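Local coordinates for protein probable enoyl-CoA hydratase/isomerase (Mycobacterium abscessus, PDB 3SWX) that probably catalyses the hydration or double-bond isomerisation of enoyl-CoA thioesters, at residues I22-P27 / P64-G69; I126-E131 / I198-T203; V184-P189 / V194-A199. All coordinates share one frame; numbering follows the deposited sequence.

Interaction 1: I22-P27 / P64-G69; sequences IGLNRP and PLFTAG
Leu-24 ends strand 19-24 and touches Phe-66 and Thr-67 in the loop after strand 56-61. Its CB points toward that loop but, like CG, makes no contact with it within 4.5 Å. CG stands anti to the carbonyl carbon (chi1 -54°). From there CD1 does all the touching. Leu-24 CD1 lies 3.5 Å from Phe-66 O and 4.1 Å from Phe-66 CE1. Leu-24 CD1 is also 4.3 Å from Thr-67 CB. CD1 sits over one face of the Phe-66 ring, whereas CD2 branches off and stays farther from the loop. The Phe-66 O beside this methyl accepts a hydrogen bond from Asn-31 ND2. Within the loop, Thr-67 OG1 accepts from Gly-69 N at 2.9 Å, an ST turn, and is also hydrogen-bonded to Asn-31 O. In crotonase relatives, the equivalent of this loop leads into a backbone N-H of the oxyanion hole; that is probably so here. Leu-24 is buried between secondary structure elements: Met-37 and Leu-41 of helix 35-50 and Leu-59 of strand 56-61 also pack on it. Phe-66 continues the core to Val-107 and Val-109 of strand 105-109.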
loop_
_atom_site.group_PDB
_atom_site.type_symbol
_atom_site.label_atom_id
_atom_site.label_comp_id
_atom_site.label_asym_id
_atom_site.label_seq_id
_atom_site.Cartn_x
_atom_site.Cartn_y
_atom_site.Cartn_z
ATOM N N ILE B 22 17.746 -1.414 -22.799
ATOM C CA ILE B 22 17.183 -2.494 -23.588
ATOM C C ILE B 22 15.912 -2.009 -24.212
ATOM O O ILE B 22 15.005 -1.535 -23.499
ATOM C CB ILE B 22 16.810 -3.709 -22.715
ATOM C CG1 ILE B 22 18.034 -4.222 -21.938
ATOM C CG2 ILE B 22 16.154 -4.822 -23.574
ATOM C CD1 ILE B 22 17.652 -5.147 -20.741
ATOM N N GLY B 23 15.837 -2.127 -25.538
ATOM C CA GLY B 23 14.654 -1.715 -26.280
ATOM C C GLY B 23 13.940 -2.916 -26.882
ATOM O O GLY B 23 14.549 -3.694 -27.619
ATOM N N LEU B 24 12.669 -3.101 -26.529
ATOM C CA LEU B 24 11.852 -4.077 -27.231
ATOM C C LEU B 24 11.841 -3.637 -28.683
ATOM O O LEU B 24 11.570 -2.470 -28.995
ATOM C CB LEU B 24 10.430 -4.157 -26.669
ATOM C CG LEU B 24 10.253 -4.416 -25.157
ATOM C CD1 LEU B 24 8.760 -4.449 -24.816
ATOM C CD2 LEU B 24 10.977 -5.709 -24.693
ATOM N N ASN B 25 12.150 -4.548 -29.587
ATOM C CA ASN B 25 12.367 -4.131 -30.971
ATOM C C ASN B 25 11.644 -5.003 -32.000
ATOM O O ASN B 25 12.274 -5.551 -32.896
ATOM C CB ASN B 25 13.887 -4.035 -31.257
ATOM C CG ASN B 25 14.184 -3.317 -32.568
ATOM O OD1 ASN B 25 13.382 -2.508 -33.025
ATOM N ND2 ASN B 25 15.316 -3.625 -33.180
ATOM N N ARG B 26 10.318 -5.113 -31.881
ATOM C CA ARG B 26 9.477 -5.709 -32.942
ATOM C C ARG B 26 8.397 -4.701 -33.321
ATOM O O ARG B 26 7.191 -4.987 -33.246
ATOM C CB ARG B 26 8.847 -7.031 -32.492
ATOM C CG ARG B 26 9.865 -8.062 -31.991
ATOM C CD ARG B 26 9.203 -9.377 -31.611
ATOM N NE ARG B 26 8.597 -10.019 -32.778
ATOM C CZ ARG B 26 7.339 -10.461 -32.870
ATOM N NH1 ARG B 26 6.481 -10.364 -31.854
ATOM N NH2 ARG B 26 6.931 -11.018 -34.009
ATOM N N PRO B 27 8.831 -3.501 -33.735
ATOM C CA PRO B 27 7.909 -2.379 -33.880
ATOM C C PRO B 27 6.781 -2.625 -34.896
ATOM O O PRO B 27 5.668 -2.209 -34.647
ATOM C CB PRO B 27 8.829 -1.227 -34.317
ATOM C CG PRO B 27 10.028 -1.909 -34.920
ATOM C CD PRO B 27 10.212 -3.114 -34.064
ATOM N N PRO B 64 5.727 2.762 -32.109
ATOM C CA PRO B 64 4.576 3.541 -31.632
ATOM C C PRO B 64 4.137 3.306 -30.170
ATOM O O PRO B 64 3.613 4.234 -29.549
ATOM C CB PRO B 64 3.446 3.173 -32.605
ATOM C CG PRO B 64 4.014 2.213 -33.584
ATOM C CD PRO B 64 5.465 2.075 -33.384
ATOM N N LEU B 65 4.353 2.112 -29.625
ATOM C CA LEU B 65 3.925 1.837 -28.262
ATOM C C LEU B 65 4.797 0.804 -27.548
ATOM O O LEU B 65 5.609 0.114 -28.168
ATOM C CB LEU B 65 2.462 1.415 -28.265
ATOM C CG LEU B 65 2.122 0.197 -29.119
ATOM C CD1 LEU B 65 2.307 -1.094 -28.328
ATOM C CD2 LEU B 65 0.679 0.312 -29.635
ATOM N N PHE B 66 4.635 0.718 -26.230
ATOM C CA PHE B 66 5.510 -0.100 -25.409
ATOM C C PHE B 66 5.347 -1.589 -25.733
ATOM O O PHE B 66 6.327 -2.248 -26.094
ATOM C CB PHE B 66 5.269 0.199 -23.924
ATOM C CG PHE B 66 6.086 -0.640 -22.997
ATOM C CD1 PHE B 66 7.463 -0.593 -23.039
ATOM C CD2 PHE B 66 5.472 -1.477 -22.068
ATOM C CE1 PHE B 66 8.233 -1.384 -22.173
ATOM C CE2 PHE B 66 6.221 -2.248 -21.194
ATOM C CZ PHE B 66 7.598 -2.218 -21.250
ATOM N N THR B 67 4.128 -2.111 -25.599
ATOM C CA THR B 67 3.830 -3.485 -26.007
ATOM C C THR B 67 2.336 -3.734 -26.134
ATOM O O THR B 67 1.541 -3.259 -25.330
ATOM C CB THR B 67 4.427 -4.582 -25.065
ATOM O OG1 THR B 67 4.053 -5.880 -25.552
ATOM C CG2 THR B 67 3.938 -4.422 -23.618
ATOM N N ALA B 68 1.968 -4.486 -27.158
ATOM C CA ALA B 68 0.581 -4.912 -27.347
ATOM C C ALA B 68 0.264 -6.187 -26.537
ATOM O O ALA B 68 -0.853 -6.687 -26.597
ATOM C CB ALA B 68 0.316 -5.132 -28.820
ATOM N N GLY B 69 1.229 -6.702 -25.766
ATOM C CA GLY B 69 0.987 -7.881 -24.932
ATOM C C GLY B 69 1.508 -9.170 -25.540
ATOM O O GLY B 69 2.531 -9.166 -26.230
#

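Interaction 2: I126-E131 / I198-T203; sequences IVIADE and IAIAQT
The crotonase-type sheet is packed here by helix 193-205, with Ile-126 and Ile-128 of strand 126-130 facing Ile-200 of the helix. All three CB atoms point toward the opposing segment. The two strand residues lie two positions apart and meet different branches of the one helix residue. Ile-128 and Ile-200 reach toward each other tip to tip, and their CD1 atoms are 3.6 Å apart. Ile-128 CG1 lies farther back, 4.2 Å from Ile-200 CD1. Chi2 of Ile-128 is -63°, which folds its CD1 back rather than extending the chain. Ile-126 crosses Ile-200 at a slant, and its CD1 reaches Ile-200 CG2 at 4.0 Å. With CG2 anti to the backbone N, Ile-200 turns this methyl to Ile-126 while its CG1 arm carries CD1 to Ile-128. Leu-106 of strand 105-109 adds to the same cluster by touching both Ile-126 and Ile-200. The second subunit also packs here, with its Arg-165 on Ile-126 and its Thr-169 on Ile-200. The contact between strand and helix is made by aliphatic carbon alone. All three isoleucines are buried, so their association is hydrophobic, and its geometry is set by the fit of methyl groups rather than by directed bonds.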
loop_
_atom_site.group_PDB
_atom_site.type_symbol
_atom_site.label_atom_id
_atom_site.label_comp_id
_atom_site.label_asym_id
_atom_site.label_seq_id
_atom_site.Cartn_x
_atom_site.Cartn_y
_atom_site.Cartn_z
ATOM N N ILE B 126 11.150 1.325 -10.929
ATOM C CA ILE B 126 10.753 2.716 -11.212
ATOM C C ILE B 126 10.157 2.763 -12.602
ATOM O O ILE B 126 10.715 2.178 -13.553
ATOM C CB ILE B 126 11.953 3.741 -11.123
ATOM C CG1 ILE B 126 12.611 3.755 -9.731
ATOM C CG2 ILE B 126 11.474 5.191 -11.437
ATOM C CD1 ILE B 126 14.015 4.290 -9.755
ATOM N N VAL B 127 9.018 3.445 -12.729
ATOM C CA VAL B 127 8.287 3.478 -13.991
ATOM C C VAL B 127 8.098 4.930 -14.388
ATOM O O VAL B 127 7.600 5.747 -13.593
ATOM C CB VAL B 127 6.911 2.753 -13.909
ATOM C CG1 VAL B 127 6.126 2.869 -15.238
ATOM C CG2 VAL B 127 7.083 1.278 -13.524
ATOM N N ILE B 128 8.505 5.241 -15.615
ATOM C CA ILE B 128 8.343 6.565 -16.176
ATOM C C ILE B 128 7.448 6.446 -17.395
ATOM O O ILE B 128 7.704 5.599 -18.268
ATOM C CB ILE B 128 9.684 7.155 -16.636
ATOM C CG1 ILE B 128 10.714 7.114 -15.504
ATOM C CG2 ILE B 128 9.467 8.576 -17.197
ATOM C CD1 ILE B 128 10.351 7.962 -14.274
ATOM N N ALA B 129 6.434 7.315 -17.460
ATOM C CA ALA B 129 5.532 7.389 -18.606
ATOM C C ALA B 129 5.638 8.727 -19.348
ATOM O O ALA B 129 5.817 9.780 -18.718
ATOM C CB ALA B 129 4.089 7.156 -18.133
ATOM N N ASP B 130 5.543 8.713 -20.684
ATOM C CA ASP B 130 5.291 9.958 -21.385
ATOM C C ASP B 130 3.779 10.219 -21.343
ATOM O O ASP B 130 2.995 9.324 -21.011
ATOM C CB ASP B 130 5.950 10.034 -22.801
ATOM C CG ASP B 130 5.078 9.495 -23.932
ATOM O OD1 ASP B 130 4.051 8.823 -23.686
ATOM O OD2 ASP B 130 5.447 9.755 -25.099
ATOM N N GLU B 131 3.379 11.448 -21.670
ATOM C CA GLU B 131 1.972 11.863 -21.544
ATOM C C GLU B 131 0.965 11.060 -22.389
ATOM O O GLU B 131 -0.243 11.102 -22.121
ATOM C CB GLU B 131 1.832 13.376 -21.788
ATOM C CG GLU B 131 2.433 13.875 -23.093
ATOM C CD GLU B 131 2.484 15.405 -23.190
ATOM O OE1 GLU B 131 1.607 16.070 -22.580
ATOM O OE2 GLU B 131 3.399 15.925 -23.886
ATOM N N ILE B 198 16.754 7.048 -18.163
ATOM C CA ILE B 198 18.229 6.907 -18.167
ATOM C C ILE B 198 18.857 7.930 -17.212
ATOM O O ILE B 198 19.799 7.612 -16.494
ATOM C CB ILE B 198 18.823 7.057 -19.583
ATOM C CG1 ILE B 198 18.418 5.890 -20.481
ATOM C CG2 ILE B 198 20.383 7.179 -19.567
ATOM C CD1 ILE B 198 18.556 6.204 -21.983
ATOM N N ALA B 199 18.344 9.161 -17.176
ATOM C CA ALA B 199 18.917 10.135 -16.242
ATOM C C ALA B 199 18.800 9.588 -14.801
ATOM O O ALA B 199 19.760 9.665 -14.012
ATOM C CB ALA B 199 18.257 11.531 -16.385
ATOM N N ILE B 200 17.641 9.011 -14.468
ATOM C CA ILE B 200 17.430 8.477 -13.123
ATOM C C ILE B 200 18.326 7.268 -12.859
ATOM O O ILE B 200 18.854 7.104 -11.760
ATOM C CB ILE B 200 15.941 8.109 -12.851
ATOM C CG1 ILE B 200 15.052 9.361 -12.926
ATOM C CG2 ILE B 200 15.815 7.476 -11.453
ATOM C CD1 ILE B 200 13.562 9.072 -13.165
ATOM N N ALA B 201 18.447 6.414 -13.865
ATOM C CA ALA B 201 19.360 5.275 -13.837
ATOM C C ALA B 201 20.801 5.727 -13.571
ATOM O O ALA B 201 21.506 5.111 -12.791
ATOM C CB ALA B 201 19.276 4.520 -15.185
ATOM N N GLN B 202 21.224 6.822 -14.206
ATOM C CA GLN B 202 22.566 7.357 -13.976
ATOM C C GLN B 202 22.725 7.866 -12.534
ATOM O O GLN B 202 23.798 7.729 -11.937
ATOM C CB GLN B 202 22.895 8.468 -14.980
ATOM C CG GLN B 202 23.019 8.010 -16.429
ATOM C CD GLN B 202 24.185 7.046 -16.687
ATOM O OE1 GLN B 202 25.043 6.833 -15.820
ATOM N NE2 GLN B 202 24.199 6.440 -17.889
ATOM N N THR B 203 21.670 8.450 -11.971
ATOM C CA THR B 203 21.737 8.895 -10.572
ATOM C C THR B 203 21.941 7.708 -9.668
ATOM O O THR B 203 22.776 7.753 -8.757
ATOM C CB THR B 203 20.486 9.664 -10.151
ATOM O OG1 THR B 203 20.372 10.816 -10.992
ATOM C CG2 THR B 203 20.595 10.117 -8.698
#

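Interaction 3: V184-P189 / V194-A199; sequences VQEIVP and VDTAIA
Thr-196 OG1 is held by a hydrogen bond to the backbone O of Glu-192, one helical turn back, and also rests against the methyls of Val-188. The hydroxyl lies beside its own backbone N (chi1 -60°), which lets it turn back to that carbonyl. Val-188 CG1 is 3.6 Å from Thr-196 OG1. CB and CG2 of Val-188 are each 4.1 Å from Thr-196 OG1, so the branched end of the valine lies against the hydroxyl. The two side chains slide past each other in opposite directions, which brings Val-188 CG1 also to 3.9 Å from Thr-196 CG2.

The threonine methyl has a second neighbour. Glu-186 OE1 lies 4.0 Å from Thr-196 CG2. The Glu-186 chain is extended, with chi1 -175° and chi2 -178°, and crosses the threonine at about a right angle. Its carboxylate meets the methyl through OE1.

Glu-186 and Val-188 both point toward helix 193-205, while Ile-187 between them packs on Ala-175 and His-179 of helix 175-180. Ile-128 of the adjoining strand 126-130 touches both Glu-186 and Thr-196. Nearby, Gln-185 NE2 is hydrogen-bonded to Asn-162 OD1 of the second subunit.

The hydroxyl of Thr-196 is thus bonded back to Glu-192, just before its helix. What joins the helix to strand 186-188 is van der Waals contact, with Val-188 buried and Glu-186 partly exposed. The polar bond should steady the threonine rotamer, and the valine fits against the group so placed.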
loop_
_atom_site.group_PDB
_atom_site.type_symbol
_atom_site.label_atom_id
_atom_site.label_comp_id
_atom_site.label_asym_id
_atom_site.label_seq_id
_atom_site.Cartn_x
_atom_site.Cartn_y
_atom_site.Cartn_z
ATOM N N VAL B 184 2.905 4.511 -11.924
ATOM C CA VAL B 184 3.818 5.367 -12.671
ATOM C C VAL B 184 4.376 6.434 -11.735
ATOM O O VAL B 184 3.606 7.130 -11.080
ATOM C CB VAL B 184 3.065 6.061 -13.824
ATOM C CG1 VAL B 184 3.889 7.256 -14.386
ATOM C CG2 VAL B 184 2.746 5.056 -14.912
ATOM N N GLN B 185 5.697 6.579 -11.687
ATOM C CA GLN B 185 6.331 7.509 -10.743
ATOM C C GLN B 185 6.382 8.922 -11.283
ATOM O O GLN B 185 6.391 9.881 -10.530
ATOM C CB GLN B 185 7.751 7.072 -10.373
ATOM C CG GLN B 185 7.801 6.015 -9.287
ATOM C CD GLN B 185 6.985 4.790 -9.634
ATOM O OE1 GLN B 185 7.406 3.954 -10.447
ATOM N NE2 GLN B 185 5.808 4.670 -9.017
ATOM N N GLU B 186 6.416 9.060 -12.596
ATOM C CA GLU B 186 6.526 10.378 -13.183
ATOM C C GLU B 186 6.027 10.334 -14.618
ATOM O O GLU B 186 6.262 9.356 -15.346
ATOM C CB GLU B 186 7.979 10.867 -13.110
ATOM C CG GLU B 186 8.151 12.299 -13.587
ATOM C CD GLU B 186 9.597 12.792 -13.556
ATOM O OE1 GLU B 186 10.499 12.084 -13.006
ATOM O OE2 GLU B 186 9.810 13.908 -14.103
ATOM N N ILE B 187 5.295 11.387 -14.983
ATOM C CA ILE B 187 4.828 11.597 -16.324
ATOM C C ILE B 187 5.605 12.765 -16.943
ATOM O O ILE B 187 5.685 13.849 -16.360
ATOM C CB ILE B 187 3.340 11.957 -16.363
ATOM C CG1 ILE B 187 2.479 10.914 -15.637
ATOM C CG2 ILE B 187 2.866 12.120 -17.830
ATOM C CD1 ILE B 187 1.070 11.423 -15.382
ATOM N N VAL B 188 6.137 12.534 -18.141
ATOM C CA VAL B 188 6.947 13.519 -18.851
ATOM C C VAL B 188 6.375 13.784 -20.247
ATOM O O VAL B 188 5.496 13.041 -20.712
ATOM C CB VAL B 188 8.393 13.021 -18.980
ATOM C CG1 VAL B 188 9.017 12.834 -17.581
ATOM C CG2 VAL B 188 8.454 11.717 -19.800
ATOM N N PRO B 189 6.860 14.853 -20.917
ATOM C CA PRO B 189 6.347 15.176 -22.250
ATOM C C PRO B 189 6.602 14.090 -23.289
ATOM O O PRO B 189 7.502 13.258 -23.121
ATOM C CB PRO B 189 7.093 16.469 -22.611
ATOM C CG PRO B 189 7.343 17.122 -21.263
ATOM C CD PRO B 189 7.711 15.937 -20.389
ATOM N N VAL B 194 12.181 7.666 -22.187
ATOM C CA VAL B 194 13.444 6.903 -22.174
ATOM C C VAL B 194 14.593 7.758 -21.607
ATOM O O VAL B 194 15.285 7.332 -20.696
ATOM C CB VAL B 194 13.840 6.369 -23.560
ATOM C CG1 VAL B 194 14.986 5.351 -23.408
ATOM C CG2 VAL B 194 12.637 5.741 -24.292
ATOM N N ASP B 195 14.762 8.979 -22.097
ATOM C CA ASP B 195 15.807 9.864 -21.535
ATOM C C ASP B 195 15.603 10.202 -20.052
ATOM O O ASP B 195 16.582 10.335 -19.333
ATOM C CB ASP B 195 15.941 11.161 -22.332
ATOM C CG ASP B 195 16.462 10.926 -23.748
ATOM O OD1 ASP B 195 17.175 9.925 -23.990
ATOM O OD2 ASP B 195 16.140 11.745 -24.610
ATOM N N THR B 196 14.356 10.338 -19.595
ATOM C CA THR B 196 14.114 10.611 -18.185
ATOM C C THR B 196 14.506 9.387 -17.375
ATOM O O THR B 196 15.179 9.523 -16.343
ATOM C CB THR B 196 12.655 11.054 -17.903
ATOM O OG1 THR B 196 12.381 12.246 -18.646
ATOM C CG2 THR B 196 12.416 11.338 -16.406
ATOM N N ALA B 197 14.149 8.200 -17.865
ATOM C CA ALA B 197 14.497 6.963 -17.165
ATOM C C ALA B 197 16.024 6.737 -17.091
ATOM O O ALA B 197 16.528 6.316 -16.058
ATOM C CB ALA B 197 13.795 5.752 -17.813
ATOM N N ILE B 198 16.754 7.048 -18.163
ATOM C CA ILE B 198 18.229 6.907 -18.167
ATOM C C ILE B 198 18.857 7.930 -17.212
ATOM O O ILE B 198 19.799 7.612 -16.494
ATOM C CB ILE B 198 18.823 7.057 -19.583
ATOM C CG1 ILE B 198 18.418 5.890 -20.481
ATOM C CG2 ILE B 198 20.383 7.179 -19.567
ATOM C CD1 ILE B 198 18.556 6.204 -21.983
ATOM N N ALA B 199 18.344 9.161 -17.176
ATOM C CA ALA B 199 18.917 10.135 -16.242
ATOM C C ALA B 199 18.800 9.588 -14.801
ATOM O O ALA B 199 19.760 9.665 -14.012
ATOM C CB ALA B 199 18.257 11.531 -16.385
#

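In the fold
All three contacts reach the same six-stranded sheet. Interaction 1 comes first along the chain and closes before the other two open. Strand 126-130 follows, then 184-189, and interactions 2 and 3 both end on helix 193-205. The centre of interaction 1 is about 17 Å from each of theirs, with nearest atoms about 7 Å apart. Interactions 2 and 3 have centres about 4 Å apart and share Ile-198 and Ala-199. Their strands are parallel neighbours, linked by probable hydrogen bonds such as Ala-129 O to Val-188 N. One helix thus packs on both strands, and also reaches strands 19-24, 56-61 and 105-109. Interaction 1 ties strand 19-24 to a loop probably near the active site.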